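Local coordinates for protein glyoxalase-related enzyme, AraC type (Clostridium phytofermentans, PDB 3BT3) that is of unknown function but has the vicinal oxygen chelate fold of glyoxalase relatives and may belong to an AraC-type transcription regulator, at residues G24-T29 with H82-E87; E41-S46 with K106-N111; K90-F95 with I138-E143; D114-I119 with C129-T134. One frame throughout, in Å; residues are numbered along the deposited sequence.

Overall arrangement
Following the chain from the N terminus, segment 24-29 opens contact 1 and segment 41-46 opens contact 2. Contact 1 closes at 82-87, joining the first and last strands of the first four-stranded sheet. Segment 90-95 then opens contact 3. Contact 2 closes at 106-111, so it crosses both contact 1 and contact 3 and joins the ends of helices 32-41 and 101-110. Contact 4, 114-119 with 129-134, lies within the span of contact 3, which closes at 138-143 and completes the second sheet. Contacts 3 and 4 meet in that sheet, where strands 138-144 and 126-132 are neighbours. Contacts 1, 2 and 3 also reach the second subunit.

Contact 1: residues G24-T29 with H82-E87; sequences GPVYFT and HLFKGE
Phe28 and Phe84 each hold CG anti to the carbonyl carbon (chi1 -63° and -61°), and both residues point to one face of the sheet. The rings meet obliquely, with their centroids 5.8 Å apart. Phe28 CE1 lies 3.6 Å from Phe84 CB. Val26 shares this face, and its CG1 touches the Phe84 ring at its edge, 3.8 Å from CE2. On the other face, Tyr27 and Leu83 lie side by side and point the same way. Leu83 CD2 rests 3.7 Å from Tyr27 CD2. The Tyr27 hydroxyl is hydrogen-bonded to Asp135 and Thr133.

The backbones run parallel. Pro25 O accepts from His82 N at 2.9 Å, and Phe84 N donates to Tyr27 O. Thr29 N then bonds to Phe84 O, while the bond from Tyr27 N to His82 O is weak. Past the last strand pair, Gly86 N reaches Thr29 O at 3.0 Å from above the carbonyl plane. At the other end, His82 turns its ring so that Gly24 O lies in the ring plane beside ND1. That bond is 3.3 Å long and bent, with an N-H...O angle of 140°.

Phe95 of the second subunit meets the rings of His82 and Phe84 edge-to-face, so this aromatic face is part of the dimer interface. Leu83, on the other face, packs on helix 32-41. Parallel pairing of the first and fourth strands of the sheet, in the order 1-4-3-2, fits the beta-alpha-beta-beta-beta module of the vicinal oxygen chelate fold.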
# COMPACT_ATOMS: atom_id res chain seq x y z
N GLY A 24 1.43 -5.39 -0.88
CA GLY A 24 0.79 -4.83 0.29
C GLY A 24 1.39 -3.48 0.62
O GLY A 24 2.58 -3.27 0.44
N PRO A 25 0.58 -2.52 1.11
CA PRO A 25 1.07 -1.19 1.47
C PRO A 25 2.13 -1.19 2.56
O PRO A 25 2.19 -2.12 3.38
CB PRO A 25 -0.20 -0.45 1.89
CG PRO A 25 -1.12 -1.55 2.33
CD PRO A 25 -0.87 -2.62 1.31
N VAL A 26 2.98 -0.16 2.57
CA VAL A 26 4.02 -0.03 3.58
C VAL A 26 3.60 0.91 4.70
O VAL A 26 2.82 1.83 4.49
CB VAL A 26 5.33 0.50 2.98
CG1 VAL A 26 5.89 -0.53 2.01
CG2 VAL A 26 5.09 1.85 2.30
N TYR A 27 4.13 0.67 5.90
CA TYR A 27 3.79 1.48 7.06
C TYR A 27 5.04 1.61 7.96
O TYR A 27 5.66 0.61 8.31
CB TYR A 27 2.66 0.78 7.80
CG TYR A 27 2.08 1.52 8.98
CD1 TYR A 27 0.77 2.02 8.93
CD2 TYR A 27 2.81 1.69 10.15
CE1 TYR A 27 0.21 2.66 10.04
CE2 TYR A 27 2.27 2.33 11.25
CZ TYR A 27 0.97 2.81 11.19
OH TYR A 27 0.43 3.42 12.29
N PHE A 28 5.40 2.83 8.34
CA PHE A 28 6.59 2.99 9.17
C PHE A 28 6.29 3.30 10.63
O PHE A 28 5.37 4.03 10.94
CB PHE A 28 7.49 4.07 8.55
CG PHE A 28 8.01 3.70 7.20
CD1 PHE A 28 9.13 2.89 7.06
CD2 PHE A 28 7.30 4.06 6.06
CE1 PHE A 28 9.54 2.44 5.80
CE2 PHE A 28 7.70 3.62 4.80
CZ PHE A 28 8.82 2.80 4.68
N THR A 29 7.08 2.72 11.53
CA THR A 29 6.87 2.93 12.96
C THR A 29 8.15 2.90 13.78
O THR A 29 9.06 2.13 13.50
CB THR A 29 5.88 1.87 13.54
OG1 THR A 29 5.82 2.00 14.97
CG2 THR A 29 6.35 0.47 13.20
N HIS A 82 2.88 -3.86 5.61
CA HIS A 82 4.22 -4.34 5.94
C HIS A 82 4.67 -3.27 6.93
O HIS A 82 4.46 -2.09 6.69
CB HIS A 82 5.16 -4.31 4.74
CG HIS A 82 4.89 -5.38 3.73
ND1 HIS A 82 4.30 -5.14 2.51
CD2 HIS A 82 5.16 -6.71 3.77
CE1 HIS A 82 4.21 -6.27 1.84
NE2 HIS A 82 4.72 -7.24 2.57
N LEU A 83 5.27 -3.68 8.05
CA LEU A 83 5.74 -2.72 9.05
C LEU A 83 7.27 -2.68 9.07
O LEU A 83 7.92 -3.71 9.22
CB LEU A 83 5.22 -3.10 10.43
CG LEU A 83 3.70 -3.33 10.56
CD1 LEU A 83 3.39 -4.04 11.88
CD2 LEU A 83 2.96 -2.01 10.48
N PHE A 84 7.82 -1.47 8.93
CA PHE A 84 9.26 -1.22 8.94
C PHE A 84 9.58 -0.18 10.01
O PHE A 84 8.76 0.68 10.32
CB PHE A 84 9.72 -0.66 7.58
CG PHE A 84 9.48 -1.59 6.43
CD1 PHE A 84 10.33 -2.67 6.20
CD2 PHE A 84 8.39 -1.40 5.59
CE1 PHE A 84 10.11 -3.54 5.13
CE2 PHE A 84 8.16 -2.27 4.52
CZ PHE A 84 9.02 -3.35 4.30
N LYS A 85 10.79 -0.24 10.57
CA LYS A 85 11.21 0.73 11.58
C LYS A 85 11.49 2.06 10.88
O LYS A 85 12.18 2.10 9.86
CB LYS A 85 12.49 0.26 12.28
CG LYS A 85 12.52 0.58 13.77
CD LYS A 85 13.79 1.29 14.19
CE LYS A 85 15.00 0.39 14.11
NZ LYS A 85 14.83 -0.81 14.95
N GLY A 86 10.96 3.15 11.43
CA GLY A 86 11.19 4.45 10.84
C GLY A 86 10.20 5.51 11.30
O GLY A 86 9.31 5.23 12.10
N GLU A 87 10.35 6.73 10.79
CA GLU A 87 9.44 7.81 11.14
C GLU A 87 8.04 7.52 10.61
O GLU A 87 7.86 7.23 9.43
CB GLU A 87 9.93 9.15 10.57
CG GLU A 87 11.06 9.79 11.35
CD GLU A 87 10.69 10.11 12.81
OE1 GLU A 87 9.59 10.65 13.05
OE2 GLU A 87 11.51 9.81 13.71

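Contact 2: residues E41-S46 with K106-N111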
# COMPACT_ATOMS: atom_id res chain seq x y z
N GLU A 41 -5.99 -4.27 19.20
CA GLU A 41 -6.99 -3.79 20.14
C GLU A 41 -8.07 -2.88 19.59
O GLU A 41 -9.21 -2.93 20.05
CB GLU A 41 -6.31 -3.09 21.32
CG GLU A 41 -5.42 -4.00 22.14
CD GLU A 41 -4.65 -3.23 23.20
OE1 GLU A 41 -5.29 -2.46 23.95
OE2 GLU A 41 -3.41 -3.40 23.28
N ILE A 42 -7.74 -2.05 18.62
CA ILE A 42 -8.71 -1.13 18.08
C ILE A 42 -9.40 -1.57 16.80
O ILE A 42 -10.63 -1.45 16.69
CB ILE A 42 -8.08 0.25 17.84
CG1 ILE A 42 -7.36 0.72 19.11
CG2 ILE A 42 -9.14 1.23 17.40
CD1 ILE A 42 -8.16 0.57 20.39
N LEU A 43 -8.65 -2.08 15.84
CA LEU A 43 -9.26 -2.50 14.58
C LEU A 43 -9.60 -3.98 14.54
O LEU A 43 -10.26 -4.44 13.61
CB LEU A 43 -8.35 -2.15 13.41
CG LEU A 43 -8.14 -0.67 13.10
CD1 LEU A 43 -7.40 -0.54 11.77
CD2 LEU A 43 -9.49 0.06 13.04
N GLY A 44 -9.14 -4.73 15.53
CA GLY A 44 -9.42 -6.16 15.55
C GLY A 44 -8.62 -6.96 14.54
O GLY A 44 -9.04 -8.03 14.11
N TRP A 45 -7.46 -6.44 14.16
CA TRP A 45 -6.58 -7.12 13.21
C TRP A 45 -5.60 -8.05 13.94
O TRP A 45 -5.61 -8.15 15.16
CB TRP A 45 -5.79 -6.10 12.40
CG TRP A 45 -6.59 -5.36 11.38
CD1 TRP A 45 -7.91 -5.00 11.47
CD2 TRP A 45 -6.11 -4.81 10.15
NE1 TRP A 45 -8.27 -4.26 10.37
CE2 TRP A 45 -7.18 -4.13 9.54
CE3 TRP A 45 -4.86 -4.83 9.50
CZ2 TRP A 45 -7.06 -3.47 8.32
CZ3 TRP A 45 -4.74 -4.17 8.28
CH2 TRP A 45 -5.83 -3.50 7.71
N SER A 46 -4.75 -8.73 13.18
CA SER A 46 -3.76 -9.62 13.75
C SER A 46 -2.39 -9.17 13.30
O SER A 46 -2.26 -8.50 12.27
CB SER A 46 -4.01 -11.06 13.30
OG SER A 46 -5.17 -11.58 13.93
N LYS A 106 -18.34 1.47 15.05
CA LYS A 106 -18.83 1.06 16.36
C LYS A 106 -17.77 0.22 17.09
O LYS A 106 -17.58 0.36 18.30
CB LYS A 106 -20.12 0.26 16.19
CG LYS A 106 -20.73 -0.25 17.48
CD LYS A 106 -22.15 -0.72 17.22
CE LYS A 106 -22.79 -1.35 18.45
NZ LYS A 106 -22.20 -2.69 18.78
N TYR A 107 -17.08 -0.64 16.34
CA TYR A 107 -16.04 -1.48 16.93
C TYR A 107 -14.92 -0.61 17.50
O TYR A 107 -14.51 -0.78 18.65
CB TYR A 107 -15.47 -2.42 15.88
CG TYR A 107 -14.57 -3.50 16.45
CD1 TYR A 107 -15.11 -4.54 17.20
CD2 TYR A 107 -13.20 -3.49 16.19
CE1 TYR A 107 -14.30 -5.56 17.69
CE2 TYR A 107 -12.38 -4.51 16.67
CZ TYR A 107 -12.94 -5.54 17.42
OH TYR A 107 -12.15 -6.58 17.87
N VAL A 108 -14.43 0.32 16.68
CA VAL A 108 -13.37 1.22 17.10
C VAL A 108 -13.82 2.00 18.33
O VAL A 108 -13.15 1.99 19.37
CB VAL A 108 -13.01 2.22 15.95
CG1 VAL A 108 -12.04 3.27 16.46
CG2 VAL A 108 -12.38 1.46 14.79
N LYS A 109 -14.97 2.68 18.23
CA LYS A 109 -15.48 3.44 19.36
C LYS A 109 -15.64 2.56 20.59
O LYS A 109 -15.26 2.93 21.69
CB LYS A 109 -16.83 4.09 19.01
CG LYS A 109 -16.72 5.51 18.43
CD LYS A 109 -16.00 6.44 19.40
CE LYS A 109 -16.56 7.86 19.37
NZ LYS A 109 -16.34 8.56 18.07
N GLU A 110 -16.20 1.37 20.39
CA GLU A 110 -16.40 0.44 21.48
C GLU A 110 -15.10 0.06 22.16
O GLU A 110 -15.08 -0.24 23.35
CB GLU A 110 -17.11 -0.83 20.99
CG GLU A 110 -18.52 -0.96 21.51
CD GLU A 110 -19.45 0.13 20.99
OE1 GLU A 110 -19.07 1.32 21.05
OE2 GLU A 110 -20.56 -0.21 20.53
N ASN A 111 -14.01 0.06 21.40
CA ASN A 111 -12.72 -0.30 21.97
C ASN A 111 -11.96 0.88 22.56
O ASN A 111 -10.77 0.77 22.85
CB ASN A 111 -11.88 -1.05 20.95
CG ASN A 111 -12.30 -2.50 20.83
OD1 ASN A 111 -12.30 -3.25 21.82
ND2 ASN A 111 -12.66 -2.92 19.62
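Glu41 O is approached by the side-chain amide of Asn111, whose CG lies 3.2 Å away, with no hydrogen bond to that carbonyl. The backbone N of Asn111 donates to Tyr107 O at 2.9 Å, within the last turn of helix 101-110. The amide nitrogen ND2 of Asn111 also lies close to Tyr107 O, at 3.0 Å. The same ND2 sits 3.3 Å above the Tyr107 ring, over its centre. The Asn111 amide is thus folded back over the tyrosine.

Tyr107 carries CG anti to the backbone N (chi1 -169°), and its ring is turned edge-on to segment 41-46. Gly44 N lies in the ring plane, 3.4 Å from CE2. Gly44 has positive phi and follows the end of helix 32-41. It has no side chain, and the tyrosine edge fills the direction a CB would take.

Beside this ring the contact is apolar. Ile42 CG2 meets Val108 CG1 at 3.7 Å, the two side chains crossing at about a right angle. Leu43 and Val108 lie side by side, with Leu43 CD2 3.7 Å from Val108 CG2. Ile131 of strand 126-132 touches both Leu43 and Val108, and Trp113 touches Ile42 and Val108.

Tyr18 of the second subunit bonds to Leu43 O. The contact joins the C-terminal ends of helices 32-41 and 101-110, in a protein of the vicinal oxygen chelate superfamily.

Contact 3: residues K90-F95 with I138-E143; sequences KGVAGF and ILRFFE
The Phe95 ring has Phe142 over one face: CE2 of Phe142 stands 3.5 Å above its plane, offset toward the rim. The two rings cross obliquely, with planes at 33°. Phe95 CE1 in turn lies over the centre of the Arg140 guanidinium, 3.8 Å above that plane. The arginine chain is extended at chi2 and bent at chi3 (57°), which places NE beside the Phe95 ring. Its NH2 forms a salt bridge with Glu128, so the charged end is tied on the far side of the pairing, to strand 126-132. Lower on the arginine, CD touches Val92 CG2 at 3.9 Å.

These side chains sit on the parallel pair of strands 92-99 and 138-144, the first and fourth strands of the second beta-alpha-beta-beta-beta module of the vicinal oxygen chelate fold.

Pairing begins with Ile138 N bonded to Gly91 O at 2.8 Å. Ile138 O then takes the N-H of Ala93 at 2.8 Å, nearly straight at 178°, and a weak second bond from Gly94 N. Here the register shifts by one residue, a beta bulge. Beyond it Arg140 N donates to Gly94 O. Leu139 CD2 packs against the bare backbone of Gly94, 3.8 Å from its N. At the dimer interface, Val92 packs on Phe28 of the second subunit and Arg140 on Phe84 of that subunit.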
# COMPACT_ATOMS: atom_id res chain seq x y z
N LYS A 90 3.26 10.88 7.89
CA LYS A 90 2.44 12.05 8.23
C LYS A 90 1.45 12.21 7.09
O LYS A 90 1.84 12.49 5.96
CB LYS A 90 3.30 13.30 8.35
CG LYS A 90 4.38 13.22 9.41
CD LYS A 90 5.25 14.46 9.38
CE LYS A 90 6.38 14.36 10.39
NZ LYS A 90 7.32 15.51 10.24
N GLY A 91 0.18 12.02 7.38
CA GLY A 91 -0.83 12.12 6.34
C GLY A 91 -1.47 10.76 6.12
O GLY A 91 -1.45 9.90 7.01
N VAL A 92 -2.04 10.56 4.93
CA VAL A 92 -2.71 9.32 4.58
C VAL A 92 -1.75 8.16 4.30
O VAL A 92 -0.85 8.27 3.47
CB VAL A 92 -3.62 9.52 3.34
CG1 VAL A 92 -4.15 8.18 2.88
CG2 VAL A 92 -4.76 10.47 3.68
N ALA A 93 -1.97 7.05 4.99
CA ALA A 93 -1.14 5.87 4.83
C ALA A 93 -1.92 4.68 4.29
O ALA A 93 -1.33 3.68 3.90
CB ALA A 93 -0.52 5.48 6.17
N GLY A 94 -3.25 4.79 4.27
CA GLY A 94 -4.08 3.70 3.79
C GLY A 94 -5.39 4.16 3.19
O GLY A 94 -6.00 5.13 3.65
N PHE A 95 -5.84 3.45 2.17
CA PHE A 95 -7.07 3.77 1.46
C PHE A 95 -7.73 2.45 1.14
O PHE A 95 -7.52 1.91 0.06
CB PHE A 95 -6.73 4.53 0.17
CG PHE A 95 -7.93 4.94 -0.63
CD1 PHE A 95 -8.90 5.76 -0.07
CD2 PHE A 95 -8.07 4.51 -1.94
CE1 PHE A 95 -10.01 6.16 -0.81
CE2 PHE A 95 -9.18 4.91 -2.70
CZ PHE A 95 -10.15 5.74 -2.13
N ILE A 138 -2.96 8.52 8.97
CA ILE A 138 -4.38 8.50 8.68
C ILE A 138 -4.74 7.28 7.84
O ILE A 138 -4.06 6.97 6.86
CB ILE A 138 -4.81 9.76 7.87
CG1 ILE A 138 -4.48 11.04 8.65
CG2 ILE A 138 -6.29 9.67 7.53
CD1 ILE A 138 -5.04 11.08 10.06
N LEU A 139 -5.81 6.60 8.23
CA LEU A 139 -6.28 5.46 7.47
C LEU A 139 -7.69 5.79 7.00
O LEU A 139 -8.57 6.11 7.81
CB LEU A 139 -6.34 4.19 8.33
CG LEU A 139 -5.03 3.66 8.90
CD1 LEU A 139 -5.30 2.34 9.59
CD2 LEU A 139 -4.02 3.48 7.77
N ARG A 140 -7.90 5.72 5.69
CA ARG A 140 -9.21 6.00 5.12
C ARG A 140 -9.95 4.71 4.83
O ARG A 140 -9.42 3.78 4.23
CB ARG A 140 -9.06 6.83 3.84
CG ARG A 140 -8.47 8.22 4.09
CD ARG A 140 -8.32 9.02 2.80
NE ARG A 140 -9.59 9.15 2.09
CZ ARG A 140 -9.72 9.68 0.88
NH1 ARG A 140 -8.67 10.15 0.24
NH2 ARG A 140 -10.92 9.75 0.32
N PHE A 141 -11.20 4.65 5.27
CA PHE A 141 -12.03 3.47 5.05
C PHE A 141 -13.26 3.92 4.27
O PHE A 141 -13.85 4.96 4.57
CB PHE A 141 -12.45 2.87 6.40
CG PHE A 141 -11.31 2.26 7.17
CD1 PHE A 141 -10.92 0.94 6.94
CD2 PHE A 141 -10.61 3.00 8.12
CE1 PHE A 141 -9.86 0.37 7.65
CE2 PHE A 141 -9.55 2.44 8.83
CZ PHE A 141 -9.17 1.13 8.60
N PHE A 142 -13.65 3.16 3.26
CA PHE A 142 -14.82 3.54 2.50
C PHE A 142 -15.63 2.33 2.06
O PHE A 142 -15.10 1.22 1.96
CB PHE A 142 -14.44 4.40 1.28
CG PHE A 142 -13.72 3.65 0.20
CD1 PHE A 142 -14.43 2.96 -0.78
CD2 PHE A 142 -12.33 3.62 0.16
CE1 PHE A 142 -13.77 2.24 -1.77
CE2 PHE A 142 -11.66 2.90 -0.82
CZ PHE A 142 -12.38 2.21 -1.79
N GLU A 143 -16.91 2.57 1.84
CA GLU A 143 -17.83 1.54 1.38
C GLU A 143 -18.74 2.21 0.36
O GLU A 143 -19.38 3.23 0.65
CB GLU A 143 -18.66 0.99 2.54
CG GLU A 143 -19.54 -0.19 2.15
CD GLU A 143 -20.26 -0.81 3.33
OE1 GLU A 143 -20.84 -1.91 3.15
OE2 GLU A 143 -20.27 -0.22 4.43

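Contact 4: residues D114-I119 with C129-T134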
# COMPACT_ATOMS: atom_id res chain seq x y z
N ASP A 114 -11.07 7.23 20.26
CA ASP A 114 -11.93 8.35 19.90
C ASP A 114 -11.48 9.16 18.70
O ASP A 114 -12.22 10.03 18.23
CB ASP A 114 -12.13 9.30 21.09
CG ASP A 114 -13.25 8.84 22.00
OD1 ASP A 114 -14.31 8.44 21.47
OD2 ASP A 114 -13.07 8.87 23.25
N GLN A 115 -10.28 8.89 18.20
CA GLN A 115 -9.76 9.61 17.05
C GLN A 115 -10.18 8.91 15.75
O GLN A 115 -9.36 8.37 15.01
CB GLN A 115 -8.24 9.71 17.12
CG GLN A 115 -7.73 10.35 18.40
CD GLN A 115 -6.22 10.46 18.39
OE1 GLN A 115 -5.65 11.22 17.61
NE2 GLN A 115 -5.56 9.69 19.26
N ILE A 116 -11.48 8.94 15.51
CA ILE A 116 -12.11 8.36 14.33
C ILE A 116 -13.15 9.40 13.91
O ILE A 116 -13.98 9.81 14.71
CB ILE A 116 -12.81 7.02 14.67
CG1 ILE A 116 -13.84 6.65 13.60
CG2 ILE A 116 -13.53 7.14 16.00
CD1 ILE A 116 -13.26 6.38 12.25
N SER A 117 -13.09 9.85 12.66
CA SER A 117 -14.04 10.84 12.17
C SER A 117 -15.41 10.19 12.01
O SER A 117 -15.52 8.96 12.04
CB SER A 117 -13.60 11.38 10.81
OG SER A 117 -13.84 10.42 9.80
N ASP A 118 -16.44 11.00 11.85
CA ASP A 118 -17.78 10.47 11.65
C ASP A 118 -17.86 9.92 10.23
O ASP A 118 -17.04 10.25 9.37
CB ASP A 118 -18.84 11.57 11.83
CG ASP A 118 -19.15 11.86 13.30
OD1 ASP A 118 -19.70 10.97 13.99
OD2 ASP A 118 -18.85 12.99 13.76
N ILE A 119 -18.83 9.05 9.98
CA ILE A 119 -19.04 8.48 8.65
C ILE A 119 -19.79 9.50 7.80
O ILE A 119 -20.79 10.07 8.23
CB ILE A 119 -19.88 7.19 8.73
CG1 ILE A 119 -19.09 6.10 9.44
CG2 ILE A 119 -20.28 6.75 7.32
CD1 ILE A 119 -19.81 4.76 9.53
N CYS A 129 -14.88 7.25 6.37
CA CYS A 129 -14.47 7.80 7.65
C CYS A 129 -12.99 7.48 7.74
O CYS A 129 -12.53 6.48 7.19
CB CYS A 129 -15.23 7.16 8.82
SG CYS A 129 -14.75 5.47 9.22
N SER A 130 -12.23 8.35 8.39
CA SER A 130 -10.81 8.12 8.53
C SER A 130 -10.45 7.93 10.00
O SER A 130 -11.11 8.47 10.89
CB SER A 130 -10.01 9.26 7.88
OG SER A 130 -10.41 10.52 8.37
N ILE A 131 -9.42 7.15 10.25
CA ILE A 131 -8.97 6.86 11.60
C ILE A 131 -7.53 7.29 11.73
O ILE A 131 -6.75 7.14 10.79
CB ILE A 131 -9.06 5.35 11.89
CG1 ILE A 131 -10.47 4.86 11.60
CG2 ILE A 131 -8.68 5.06 13.35
CD1 ILE A 131 -10.69 3.39 11.85
N THR A 132 -7.18 7.85 12.88
CA THR A 132 -5.81 8.26 13.14
C THR A 132 -5.22 7.12 13.97
O THR A 132 -5.82 6.73 14.96
CB THR A 132 -5.77 9.55 13.95
OG1 THR A 132 -6.44 10.59 13.24
CG2 THR A 132 -4.32 9.96 14.21
N THR A 133 -4.07 6.59 13.56
CA THR A 133 -3.46 5.49 14.29
C THR A 133 -2.69 5.98 15.49
O THR A 133 -2.53 7.19 15.68
CB THR A 133 -2.49 4.67 13.42
OG1 THR A 133 -1.32 5.46 13.11
CG2 THR A 133 -3.16 4.25 12.14
N THR A 134 -2.19 5.04 16.29
CA THR A 134 -1.41 5.37 17.48
C THR A 134 -0.11 6.04 17.07
O THR A 134 0.55 6.66 17.89
CB THR A 134 -1.05 4.09 18.31
OG1 THR A 134 -0.43 4.48 19.54
CG2 THR A 134 -0.07 3.21 17.55
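Ile116 and Ile131 pair where the loop after helix 101-110 runs antiparallel to strand 126-132, in the second beta-alpha-beta-beta-beta module of the vicinal oxygen chelate fold. They form a single bridge, a non-hydrogen-bonded pair with CA atoms 4.4 Å apart. A backbone bond flanks it on each side. Thr132 N donates to Gln115 O at 3.1 Å, almost straight at 177°, and Ser117 N donates to Ser130 O at 3.0 Å. Gln115 is the centre of an inverse gamma turn, which leads the loop into the pairing.

The next link passes through a side chain. Ser117 sets OG between its backbone N and carbonyl carbon (chi1 75°), and there OG accepts from Ser130 N at 3.0 Å. The same hydroxyl donates to Asp118 O at 3.2 Å, from above the carbonyl plane.

In Ile116 a chi2 of 64° bends CD1 over to the strand. This tip touches Cys129 SG at 3.5 Å and packs against CG1 of Ile131. Farther along, Ile119 CG1 lies 4.1 Å from Cys129 CB. His105 and Lys109 of helix 101-110 also touch Ile116.

With its proton given to Asp118 O, Ser117 OG can use a lone pair for Ser130 N. A hydroxyl thus stands in for a main-chain carbonyl as the acceptor, and the loop stays attached to the strand beyond its single bridge.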